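Local coordinates for protein methylxanthine N3-demethylase NdmB (Pseudomonas putida, PDB 6ICL) that catalyses the N3-demethylation of theobromine, 3-methylxanthine and related methylxanthines as a Rieske non-heme iron oxygenase in bacterial caffeine degradation, at residues 216-224 with 363-371; 26-36 with 343-354. All coordinates share one frame; numbering follows the deposited sequence.

Contact 1 lies at the surface, where the C-terminal tail runs along the edge strand of a seven-stranded sheet; contact 2 is more buried and lays the N-terminal loop before strand 37-42 on helix 337-355. The chemistry follows the place: backbone pairing, amide and carboxylate groups and bridging waters in contact 1, against a tyrosine ring, small helix residues and leucines in contact 2, with a few polar bonds among them. Their centres are about 17 Å apart, and the successive helices 337-355 and 357-365 connect them: Ser363 of contact 1 probably hydrogen-bonds through OG to Glu348 and through O to Trp345 NE1.

Contact 1. Residues 216-224 with 363-371; sequences TVYVNRVDG and SVLTNVIEE
Arg221 and Val368 form a single antiparallel bridge, a hydrogen-bonded pair in which Arg221 N reaches Val368 O at 2.9 Å and Val368 N returns to Arg221 O at 2.8 Å, the latter bond on a lone pair in the carbonyl plane. Beyond this pair, side chains take over the backbone's role. Asn220 OD1 accepts Glu370 N at 3.1 Å in a nearly straight bond, the donor standing above the amide's carbonyl plane; water 1 also donates to this oxygen and to Glu370 O. In the other direction Glu370, with CG anti to its own N (chi1 -154°) and the chain extended beyond, carries OE2 to Val219 N at 2.8 Å. The same oxygen lies at the edge of the Tyr218 ring, whose plane is turned 80° from the carboxylate, and forms a salt bridge with Lys337, which would probably favour its charged form. Near the turn, Asn367 OD1 receives Asp223 N at 2.9 Å, almost straight at hydrogen although the donor sits well above the amide plane. Ile369 lays its CD1 against Val222 CG2, 3.7 Å away, and its CG2 beside the amide of Asn220. The extended Arg221 side chain takes NH1 to water 2, which lies in the guanidinium plane and donates to Ser363 O and Thr366 O. Glu348 pairs with this arginine and Trp345 makes a cation-pi contact with it. Water 3 joins Gly224 N to Val364 O, where helix 357-365 gives way to the tail. The C-terminal tail after this helix thus runs antiparallel along strand 219-222, the outermost strand on this side of the antiparallel sheet in the oxygenase C-terminal domain, and pairs with it through a single bridge.

Contact 2. Residues 26-36 with 343-354; sequences LLEDKTYLRHF and RKWHKELSLSAV
The N-terminal loop leading into strand 37-42, the first strand of the six-stranded antiparallel sheet in the Rieske part, packs on helix 337-355 near the chain's C-terminal end, with Tyr32 set between the helix and Leu33. One ring face lies over Ser350, whose CB is 3.9 Å from the ring centroid in a CH-pi contact, while Leu33 CD2 covers the opposite face. With CG between the backbone N and carbonyl carbon (chi1 68°), the ring places OH at the edge of the His346 imidazole, in its plane, hydrogen-bonded to ND1 at 2.6 Å. Pro255 O holds the other nitrogen, NE2, so both ends of the imidazole are fixed. An alanine in place of Tyr32 would probably leave His346 ND1 without its partner and open a gap between Ser350 and Leu33. Asp29 makes an Asx turn, OD1 taking Thr31 N at 3.0 Å and also Thr31 OG1; water 4 connects this carboxylate to Ser350 O. Ser350 OG, anti to its own N (chi1 171°), donates to Asp29 O at 2.8 Å. Lys347 NZ meets Leu26 O at 2.8 Å, nearly in line with the carbonyl bond, and Leu27 CD2 rests 3.5 Å from Lys347 N.

Contact 1. Residues 216-224 with 363-371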
loop_
_atom_site.group_PDB
_atom_site.type_symbol
_atom_site.label_atom_id
_atom_site.label_comp_id
_atom_site.label_asym_id
_atom_site.label_seq_id
_atom_site.Cartn_x
_atom_site.Cartn_y
_atom_site.Cartn_z
ATOM N N THR A 216 -31.451 26.291 -32.921
ATOM C CA THR A 216 -32.560 25.470 -33.382
ATOM C C THR A 216 -32.013 24.106 -33.781
ATOM O O THR A 216 -31.167 24.003 -34.676
ATOM C CB THR A 216 -33.281 26.150 -34.546
ATOM O OG1 THR A 216 -34.051 25.179 -35.272
ATOM C CG2 THR A 216 -32.281 26.830 -35.478
ATOM N N VAL A 217 -32.458 23.061 -33.094
ATOM C CA VAL A 217 -31.954 21.721 -33.350
ATOM C C VAL A 217 -33.130 20.799 -33.622
ATOM O O VAL A 217 -34.000 20.620 -32.761
ATOM C CB VAL A 217 -31.102 21.190 -32.189
ATOM C CG1 VAL A 217 -31.763 21.515 -30.860
ATOM C CG2 VAL A 217 -30.896 19.693 -32.351
ATOM N N TYR A 218 -33.157 20.219 -34.812
ATOM C CA TYR A 218 -34.127 19.193 -35.133
ATOM C C TYR A 218 -33.548 17.833 -34.780
ATOM O O TYR A 218 -32.404 17.526 -35.133
ATOM C CB TYR A 218 -34.503 19.250 -36.609
ATOM C CG TYR A 218 -35.288 20.491 -36.961
ATOM C CD1 TYR A 218 -36.575 20.679 -36.467
ATOM C CD2 TYR A 218 -34.748 21.476 -37.780
ATOM C CE1 TYR A 218 -37.306 21.811 -36.781
ATOM C CE2 TYR A 218 -35.475 22.616 -38.102
ATOM C CZ TYR A 218 -36.755 22.776 -37.600
ATOM O OH TYR A 218 -37.489 23.902 -37.913
ATOM N N VAL A 219 -34.334 17.028 -34.079
ATOM C CA VAL A 219 -33.931 15.692 -33.673
ATOM C C VAL A 219 -34.787 14.695 -34.428
ATOM O O VAL A 219 -36.013 14.662 -34.249
ATOM C CB VAL A 219 -34.076 15.494 -32.158
ATOM C CG1 VAL A 219 -33.602 14.103 -31.782
ATOM C CG2 VAL A 219 -33.308 16.585 -31.399
ATOM N N ASN A 220 -34.149 13.878 -35.260
ATOM C CA ASN A 220 -34.827 12.836 -36.010
ATOM C C ASN A 220 -34.477 11.455 -35.475
ATOM O O ASN A 220 -33.394 11.239 -34.921
ATOM C CB ASN A 220 -34.445 12.885 -37.488
ATOM C CG ASN A 220 -34.731 14.232 -38.116
ATOM O OD1 ASN A 220 -35.602 14.973 -37.657
ATOM N ND2 ASN A 220 -33.999 14.554 -39.176
ATOM N N ARG A 221 -35.406 10.521 -35.670
ATOM C CA ARG A 221 -35.156 9.090 -35.566
ATOM C C ARG A 221 -35.105 8.524 -36.980
ATOM O O ARG A 221 -36.105 8.579 -37.706
ATOM C CB ARG A 221 -36.249 8.393 -34.760
ATOM C CG ARG A 221 -36.475 8.919 -33.344
ATOM C CD ARG A 221 -37.445 7.980 -32.659
ATOM N NE ARG A 221 -37.904 8.423 -31.348
ATOM C CZ ARG A 221 -38.824 7.753 -30.660
ATOM N NH1 ARG A 221 -39.356 6.654 -31.181
ATOM N NH2 ARG A 221 -39.213 8.166 -29.467
ATOM N N VAL A 222 -33.949 7.995 -37.379
ATOM C CA VAL A 222 -33.717 7.499 -38.729
ATOM C C VAL A 222 -32.976 6.167 -38.617
ATOM O O VAL A 222 -31.815 6.134 -38.189
ATOM C CB VAL A 222 -32.909 8.498 -39.568
ATOM C CG1 VAL A 222 -32.660 7.935 -40.947
ATOM C CG2 VAL A 222 -33.605 9.849 -39.627
ATOM N N ASP A 223 -33.643 5.075 -38.986
ATOM C CA ASP A 223 -33.009 3.761 -39.112
ATOM C C ASP A 223 -32.246 3.361 -37.841
ATOM O O ASP A 223 -31.076 2.976 -37.893
ATOM C CB ASP A 223 -32.070 3.733 -40.327
ATOM C CG ASP A 223 -32.780 4.071 -41.646
ATOM O OD1 ASP A 223 -33.934 3.652 -41.826
ATOM O OD2 ASP A 223 -32.170 4.741 -42.513
ATOM N N GLY A 224 -32.912 3.453 -36.691
ATOM C CA GLY A 224 -32.290 3.054 -35.436
ATOM C C GLY A 224 -31.336 4.062 -34.822
ATOM O O GLY A 224 -30.684 3.741 -33.819
ATOM N N SER A 363 -40.708 0.204 -32.777
ATOM C CA SER A 363 -40.028 1.270 -32.055
ATOM C C SER A 363 -38.624 1.518 -32.612
ATOM O O SER A 363 -38.230 2.671 -32.826
ATOM C CB SER A 363 -39.975 0.930 -30.572
ATOM O OG SER A 363 -39.321 1.974 -29.868
ATOM N N VAL A 364 -37.867 0.444 -32.877
ATOM C CA VAL A 364 -36.513 0.590 -33.425
ATOM C C VAL A 364 -36.562 1.199 -34.822
ATOM O O VAL A 364 -35.821 2.138 -35.141
ATOM C CB VAL A 364 -35.782 -0.770 -33.454
ATOM C CG1 VAL A 364 -34.466 -0.652 -34.203
ATOM C CG2 VAL A 364 -35.539 -1.324 -32.062
ATOM N N LEU A 365 -37.420 0.650 -35.692
ATOM C CA LEU A 365 -37.306 0.889 -37.130
ATOM C C LEU A 365 -38.139 2.054 -37.661
ATOM O O LEU A 365 -37.870 2.524 -38.776
ATOM C CB LEU A 365 -37.691 -0.382 -37.884
ATOM C CG LEU A 365 -36.772 -1.571 -37.623
ATOM C CD1 LEU A 365 -37.446 -2.859 -38.077
ATOM C CD2 LEU A 365 -35.449 -1.361 -38.351
ATOM N N THR A 366 -39.131 2.537 -36.919
ATOM C CA THR A 366 -39.999 3.603 -37.430
ATOM C C THR A 366 -39.279 4.947 -37.425
ATOM O O THR A 366 -38.938 5.470 -36.357
ATOM C CB THR A 366 -41.276 3.703 -36.596
ATOM O OG1 THR A 366 -42.050 2.504 -36.745
ATOM C CG2 THR A 366 -42.095 4.912 -37.021
ATOM N N ASN A 367 -39.073 5.530 -38.606
ATOM C CA ASN A 367 -38.442 6.835 -38.662
ATOM C C ASN A 367 -39.421 7.917 -38.230
ATOM O O ASN A 367 -40.638 7.775 -38.358
ATOM C CB ASN A 367 -37.907 7.116 -40.059
ATOM C CG ASN A 367 -36.768 6.201 -40.414
ATOM O OD1 ASN A 367 -36.461 5.271 -39.667
ATOM N ND2 ASN A 367 -36.135 6.447 -41.544
ATOM N N VAL A 368 -38.876 8.983 -37.655
ATOM C CA VAL A 368 -39.667 10.092 -37.146
ATOM C C VAL A 368 -38.876 11.360 -37.419
ATOM O O VAL A 368 -37.871 11.629 -36.754
ATOM C CB VAL A 368 -39.976 9.948 -35.643
ATOM C CG1 VAL A 368 -40.779 11.130 -35.152
ATOM C CG2 VAL A 368 -40.724 8.654 -35.343
ATOM N N ILE A 369 -39.306 12.134 -38.409
ATOM C CA ILE A 369 -38.631 13.360 -38.807
ATOM C C ILE A 369 -39.383 14.525 -38.190
ATOM O O ILE A 369 -40.606 14.632 -38.354
ATOM C CB ILE A 369 -38.579 13.488 -40.339
ATOM C CG1 ILE A 369 -38.057 12.187 -40.950
ATOM C CG2 ILE A 369 -37.731 14.680 -40.759
ATOM C CD1 ILE A 369 -36.727 11.728 -40.371
ATOM N N GLU A 370 -38.666 15.400 -37.484
ATOM C CA GLU A 370 -39.321 16.489 -36.767
ATOM C C GLU A 370 -39.961 17.439 -37.776
ATOM O O GLU A 370 -39.260 18.228 -38.419
ATOM C CB GLU A 370 -38.334 17.221 -35.858
ATOM C CG GLU A 370 -39.013 17.902 -34.663
ATOM C CD GLU A 370 -38.051 18.607 -33.709
ATOM O OE1 GLU A 370 -38.504 19.498 -32.951
ATOM O OE2 GLU A 370 -36.847 18.273 -33.704
ATOM N N GLU A 371 -41.288 17.328 -37.912
ATOM C CA GLU A 371 -42.181 18.113 -38.790
ATOM C C GLU A 371 -43.400 17.247 -39.117
ATOM O O GLU A 371 -44.430 17.313 -38.443
ATOM C CB GLU A 371 -41.517 18.569 -40.101
ATOM C CG GLU A 371 -41.803 20.034 -40.480
ATOM C CD GLU A 371 -41.064 21.028 -39.589
ATOM O OE1 GLU A 371 -41.447 22.223 -39.548
ATOM O OE2 GLU A 371 -40.093 20.607 -38.924
HETATM O O HOH W 1 -36.607 17.271 -38.506
HETATM O O HOH W 2 -39.174 5.043 -33.723
HETATM O O HOH W 3 -35.362 4.531 -36.457
#

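Contact 2. Residues 26-36 with 343-354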
loop_
_atom_site.group_PDB
_atom_site.type_symbol
_atom_site.label_atom_id
_atom_site.label_comp_id
_atom_site.label_asym_id
_atom_site.label_seq_id
_atom_site.Cartn_x
_atom_site.Cartn_y
_atom_site.Cartn_z
ATOM N N LEU A 26 -36.624 6.113 -14.313
ATOM C CA LEU A 26 -37.350 6.170 -15.581
ATOM C C LEU A 26 -37.392 4.806 -16.266
ATOM O O LEU A 26 -38.444 4.365 -16.742
ATOM C CB LEU A 26 -36.712 7.203 -16.510
ATOM C CG LEU A 26 -37.294 7.212 -17.923
ATOM C CD1 LEU A 26 -38.678 7.805 -17.902
ATOM C CD2 LEU A 26 -36.418 7.971 -18.901
ATOM N N LEU A 27 -36.254 4.119 -16.331
ATOM C CA LEU A 27 -36.113 2.933 -17.176
ATOM C C LEU A 27 -36.054 1.704 -16.272
ATOM O O LEU A 27 -34.983 1.160 -16.004
ATOM C CB LEU A 27 -34.877 3.054 -18.066
ATOM C CG LEU A 27 -34.875 4.329 -18.916
ATOM C CD1 LEU A 27 -33.486 4.600 -19.481
ATOM C CD2 LEU A 27 -35.920 4.212 -20.027
ATOM N N GLU A 28 -37.235 1.244 -15.851
ATOM C CA GLU A 28 -37.344 0.175 -14.860
ATOM C C GLU A 28 -36.927 -1.170 -15.434
ATOM O O GLU A 28 -36.277 -1.965 -14.751
ATOM C CB GLU A 28 -38.788 0.102 -14.366
ATOM C CG GLU A 28 -38.980 -0.306 -12.940
ATOM C CD GLU A 28 -40.307 0.198 -12.408
ATOM O OE1 GLU A 28 -41.026 0.897 -13.166
ATOM O OE2 GLU A 28 -40.627 -0.096 -11.238
ATOM N N ASP A 29 -37.306 -1.447 -16.679
ATOM C CA ASP A 29 -37.097 -2.750 -17.302
ATOM C C ASP A 29 -35.942 -2.659 -18.284
ATOM O O ASP A 29 -35.917 -1.760 -19.126
ATOM C CB ASP A 29 -38.358 -3.209 -18.043
ATOM C CG ASP A 29 -38.323 -4.683 -18.390
ATOM O OD1 ASP A 29 -37.652 -5.069 -19.370
ATOM O OD2 ASP A 29 -38.967 -5.466 -17.666
ATOM N N LYS A 30 -34.989 -3.585 -18.184
ATOM C CA LYS A 30 -33.785 -3.531 -19.004
ATOM C C LYS A 30 -33.764 -4.578 -20.107
ATOM O O LYS A 30 -32.749 -4.707 -20.804
ATOM C CB LYS A 30 -32.537 -3.682 -18.125
ATOM C CG LYS A 30 -32.432 -2.663 -17.002
ATOM C CD LYS A 30 -32.315 -1.253 -17.546
ATOM C CE LYS A 30 -32.012 -0.284 -16.402
ATOM N NZ LYS A 30 -32.150 1.155 -16.815
ATOM N N THR A 31 -34.858 -5.317 -20.299
ATOM C CA THR A 31 -34.848 -6.407 -21.273
ATOM C C THR A 31 -34.466 -5.910 -22.657
ATOM O O THR A 31 -33.772 -6.611 -23.395
ATOM C CB THR A 31 -36.223 -7.089 -21.321
ATOM O OG1 THR A 31 -36.521 -7.642 -20.042
ATOM C CG2 THR A 31 -36.252 -8.206 -22.360
ATOM N N TYR A 32 -34.895 -4.690 -23.014
ATOM C CA TYR A 32 -34.629 -4.156 -24.345
ATOM C C TYR A 32 -33.145 -4.130 -24.670
ATOM O O TYR A 32 -32.758 -4.336 -25.832
ATOM C CB TYR A 32 -35.218 -2.744 -24.485
ATOM C CG TYR A 32 -34.610 -1.588 -23.676
ATOM C CD1 TYR A 32 -34.724 -1.519 -22.288
ATOM C CD2 TYR A 32 -33.997 -0.514 -24.328
ATOM C CE1 TYR A 32 -34.212 -0.417 -21.572
ATOM C CE2 TYR A 32 -33.486 0.586 -23.626
ATOM C CZ TYR A 32 -33.594 0.631 -22.258
ATOM O OH TYR A 32 -33.088 1.732 -21.586
ATOM N N LEU A 33 -32.304 -3.855 -23.672
ATOM C CA LEU A 33 -30.879 -3.698 -23.928
ATOM C C LEU A 33 -30.263 -4.986 -24.446
ATOM O O LEU A 33 -29.271 -4.932 -25.177
ATOM C CB LEU A 33 -30.165 -3.226 -22.656
ATOM C CG LEU A 33 -30.583 -1.856 -22.101
ATOM C CD1 LEU A 33 -29.888 -1.538 -20.757
ATOM C CD2 LEU A 33 -30.296 -0.781 -23.106
ATOM N N ARG A 34 -30.851 -6.135 -24.126
ATOM C CA ARG A 34 -30.313 -7.399 -24.615
ATOM C C ARG A 34 -30.351 -7.536 -26.135
ATOM O O ARG A 34 -29.578 -8.327 -26.681
ATOM C CB ARG A 34 -31.071 -8.552 -23.976
ATOM C CG ARG A 34 -30.976 -8.524 -22.469
ATOM C CD ARG A 34 -31.705 -9.701 -21.877
ATOM N NE ARG A 34 -31.127 -10.968 -22.314
ATOM C CZ ARG A 34 -30.180 -11.613 -21.644
ATOM N NH1 ARG A 34 -29.717 -11.096 -20.514
ATOM N NH2 ARG A 34 -29.700 -12.769 -22.096
ATOM N N HIS A 35 -31.201 -6.775 -26.833
ATOM C CA HIS A 35 -31.407 -6.934 -28.275
ATOM C C HIS A 35 -30.488 -6.065 -29.120
ATOM O O HIS A 35 -30.528 -6.156 -30.357
ATOM C CB HIS A 35 -32.867 -6.624 -28.635
ATOM C CG HIS A 35 -33.840 -7.604 -28.058
ATOM N ND1 HIS A 35 -34.462 -7.412 -26.843
ATOM C CD2 HIS A 35 -34.276 -8.802 -28.520
ATOM C CE1 HIS A 35 -35.240 -8.445 -26.583
ATOM N NE2 HIS A 35 -35.145 -9.302 -27.585
ATOM N N PHE A 36 -29.667 -5.231 -28.493
ATOM C CA PHE A 36 -28.732 -4.382 -29.213
ATOM C C PHE A 36 -27.317 -4.953 -29.160
ATOM O O PHE A 36 -26.966 -5.741 -28.274
ATOM C CB PHE A 36 -28.754 -2.968 -28.635
ATOM C CG PHE A 36 -30.066 -2.266 -28.820
ATOM C CD1 PHE A 36 -31.100 -2.444 -27.905
ATOM C CD2 PHE A 36 -30.265 -1.412 -29.908
ATOM C CE1 PHE A 36 -32.342 -1.767 -28.073
ATOM C CE2 PHE A 36 -31.480 -0.736 -30.089
ATOM C CZ PHE A 36 -32.524 -0.921 -29.165
ATOM N N ARG A 343 -34.174 10.067 -23.729
ATOM C CA ARG A 343 -34.955 9.413 -22.683
ATOM C C ARG A 343 -36.294 8.895 -23.209
ATOM O O ARG A 343 -36.717 7.785 -22.862
ATOM C CB ARG A 343 -35.164 10.388 -21.528
ATOM C CG ARG A 343 -33.862 10.806 -20.898
ATOM C CD ARG A 343 -34.038 11.757 -19.767
ATOM N NE ARG A 343 -32.742 12.009 -19.165
ATOM C CZ ARG A 343 -32.536 12.247 -17.879
ATOM N NH1 ARG A 343 -33.554 12.270 -17.039
ATOM N NH2 ARG A 343 -31.307 12.445 -17.425
ATOM N N LYS A 344 -36.966 9.675 -24.063
ATOM C CA LYS A 344 -38.236 9.232 -24.642
ATOM C C LYS A 344 -38.071 7.926 -25.393
ATOM O O LYS A 344 -38.847 6.983 -25.208
ATOM C CB LYS A 344 -38.791 10.293 -25.595
ATOM C CG LYS A 344 -39.432 11.497 -24.936
ATOM C CD LYS A 344 -40.354 12.216 -25.950
ATOM C CE LYS A 344 -40.904 13.553 -25.417
ATOM N NZ LYS A 344 -41.812 13.411 -24.237
ATOM N N TRP A 345 -37.065 7.856 -26.266
ATOM C CA TRP A 345 -36.922 6.659 -27.077
ATOM C C TRP A 345 -36.451 5.481 -26.239
ATOM O O TRP A 345 -36.889 4.351 -26.472
ATOM C CB TRP A 345 -35.979 6.923 -28.249
ATOM C CG TRP A 345 -36.146 5.968 -29.380
ATOM C CD1 TRP A 345 -37.030 4.924 -29.453
ATOM C CD2 TRP A 345 -35.421 5.965 -30.610
ATOM N NE1 TRP A 345 -36.881 4.264 -30.649
ATOM C CE2 TRP A 345 -35.905 4.887 -31.379
ATOM C CE3 TRP A 345 -34.395 6.761 -31.131
ATOM C CZ2 TRP A 345 -35.408 4.586 -32.637
ATOM C CZ3 TRP A 345 -33.907 6.466 -32.396
ATOM C CH2 TRP A 345 -34.422 5.393 -33.135
ATOM N N HIS A 346 -35.606 5.723 -25.228
ATOM C CA HIS A 346 -35.225 4.641 -24.325
ATOM C C HIS A 346 -36.452 4.073 -23.615
ATOM O O HIS A 346 -36.626 2.855 -23.539
ATOM C CB HIS A 346 -34.181 5.129 -23.310
ATOM C CG HIS A 346 -32.776 4.757 -23.665
ATOM N ND1 HIS A 346 -32.165 3.621 -23.171
ATOM C CD2 HIS A 346 -31.868 5.353 -24.479
ATOM C CE1 HIS A 346 -30.938 3.539 -23.658
ATOM N NE2 HIS A 346 -30.732 4.578 -24.454
ATOM N N LYS A 347 -37.330 4.950 -23.110
ATOM C CA LYS A 347 -38.521 4.479 -22.398
ATOM C C LYS A 347 -39.433 3.684 -23.316
ATOM O O LYS A 347 -39.975 2.646 -22.923
ATOM C CB LYS A 347 -39.295 5.661 -21.807
ATOM C CG LYS A 347 -40.480 5.244 -20.931
ATOM C CD LYS A 347 -39.981 4.426 -19.746
ATOM C CE LYS A 347 -41.083 4.047 -18.771
ATOM N NZ LYS A 347 -40.604 3.011 -17.790
ATOM N N GLU A 348 -39.613 4.163 -24.544
ATOM C CA GLU A 348 -40.470 3.476 -25.496
ATOM C C GLU A 348 -39.889 2.118 -25.873
ATOM O O GLU A 348 -40.617 1.117 -25.948
ATOM C CB GLU A 348 -40.652 4.367 -26.724
ATOM C CG GLU A 348 -41.356 3.725 -27.906
ATOM C CD GLU A 348 -41.377 4.648 -29.109
ATOM O OE1 GLU A 348 -41.448 5.892 -28.915
ATOM O OE2 GLU A 348 -41.294 4.127 -30.244
ATOM N N LEU A 349 -38.569 2.068 -26.103
ATOM C CA LEU A 349 -37.892 0.804 -26.386
ATOM C C LEU A 349 -38.015 -0.162 -25.220
ATOM O O LEU A 349 -38.264 -1.357 -25.417
ATOM C CB LEU A 349 -36.422 1.061 -26.701
ATOM C CG LEU A 349 -36.181 1.785 -28.010
ATOM C CD1 LEU A 349 -34.795 2.425 -28.003
ATOM C CD2 LEU A 349 -36.330 0.824 -29.178
ATOM N N SER A 350 -37.844 0.336 -23.999
ATOM C CA SER A 350 -37.981 -0.518 -22.824
ATOM C C SER A 350 -39.371 -1.143 -22.748
ATOM O O SER A 350 -39.520 -2.323 -22.405
ATOM C CB SER A 350 -37.693 0.308 -21.570
ATOM O OG SER A 350 -38.016 -0.405 -20.397
ATOM N N LEU A 351 -40.407 -0.359 -23.057
ATOM C CA LEU A 351 -41.769 -0.888 -23.003
ATOM C C LEU A 351 -42.051 -1.793 -24.191
ATOM O O LEU A 351 -42.670 -2.849 -24.030
ATOM C CB LEU A 351 -42.775 0.257 -22.958
ATOM C CG LEU A 351 -42.656 1.162 -21.743
ATOM C CD1 LEU A 351 -43.402 2.464 -21.981
ATOM C CD2 LEU A 351 -43.207 0.428 -20.556
ATOM N N SER A 352 -41.581 -1.405 -25.385
ATOM C CA SER A 352 -41.854 -2.194 -26.585
ATOM C C SER A 352 -41.283 -3.597 -26.469
ATOM O O SER A 352 -41.895 -4.571 -26.933
ATOM C CB SER A 352 -41.277 -1.508 -27.818
ATOM O OG SER A 352 -41.862 -0.246 -28.021
ATOM N N ALA A 353 -40.102 -3.721 -25.866
ATOM C CA ALA A 353 -39.476 -5.032 -25.776
ATOM C C ALA A 353 -40.282 -5.945 -24.874
ATOM O O ALA A 353 -40.408 -7.142 -25.146
ATOM C CB ALA A 353 -38.038 -4.900 -25.272
ATOM N N VAL A 354 -40.841 -5.395 -23.796
ATOM C CA VAL A 354 -41.718 -6.182 -22.944
ATOM C C VAL A 354 -42.973 -6.608 -23.698
ATOM O O VAL A 354 -43.532 -7.677 -23.432
ATOM C CB VAL A 354 -42.056 -5.377 -21.682
ATOM C CG1 VAL A 354 -42.897 -6.196 -20.735
ATOM C CG2 VAL A 354 -40.777 -4.923 -21.004
HETATM O O HOH W 4 -37.575 -3.922 -21.723
HETATM O O HOH W 5 -39.319 0.634 -18.331
#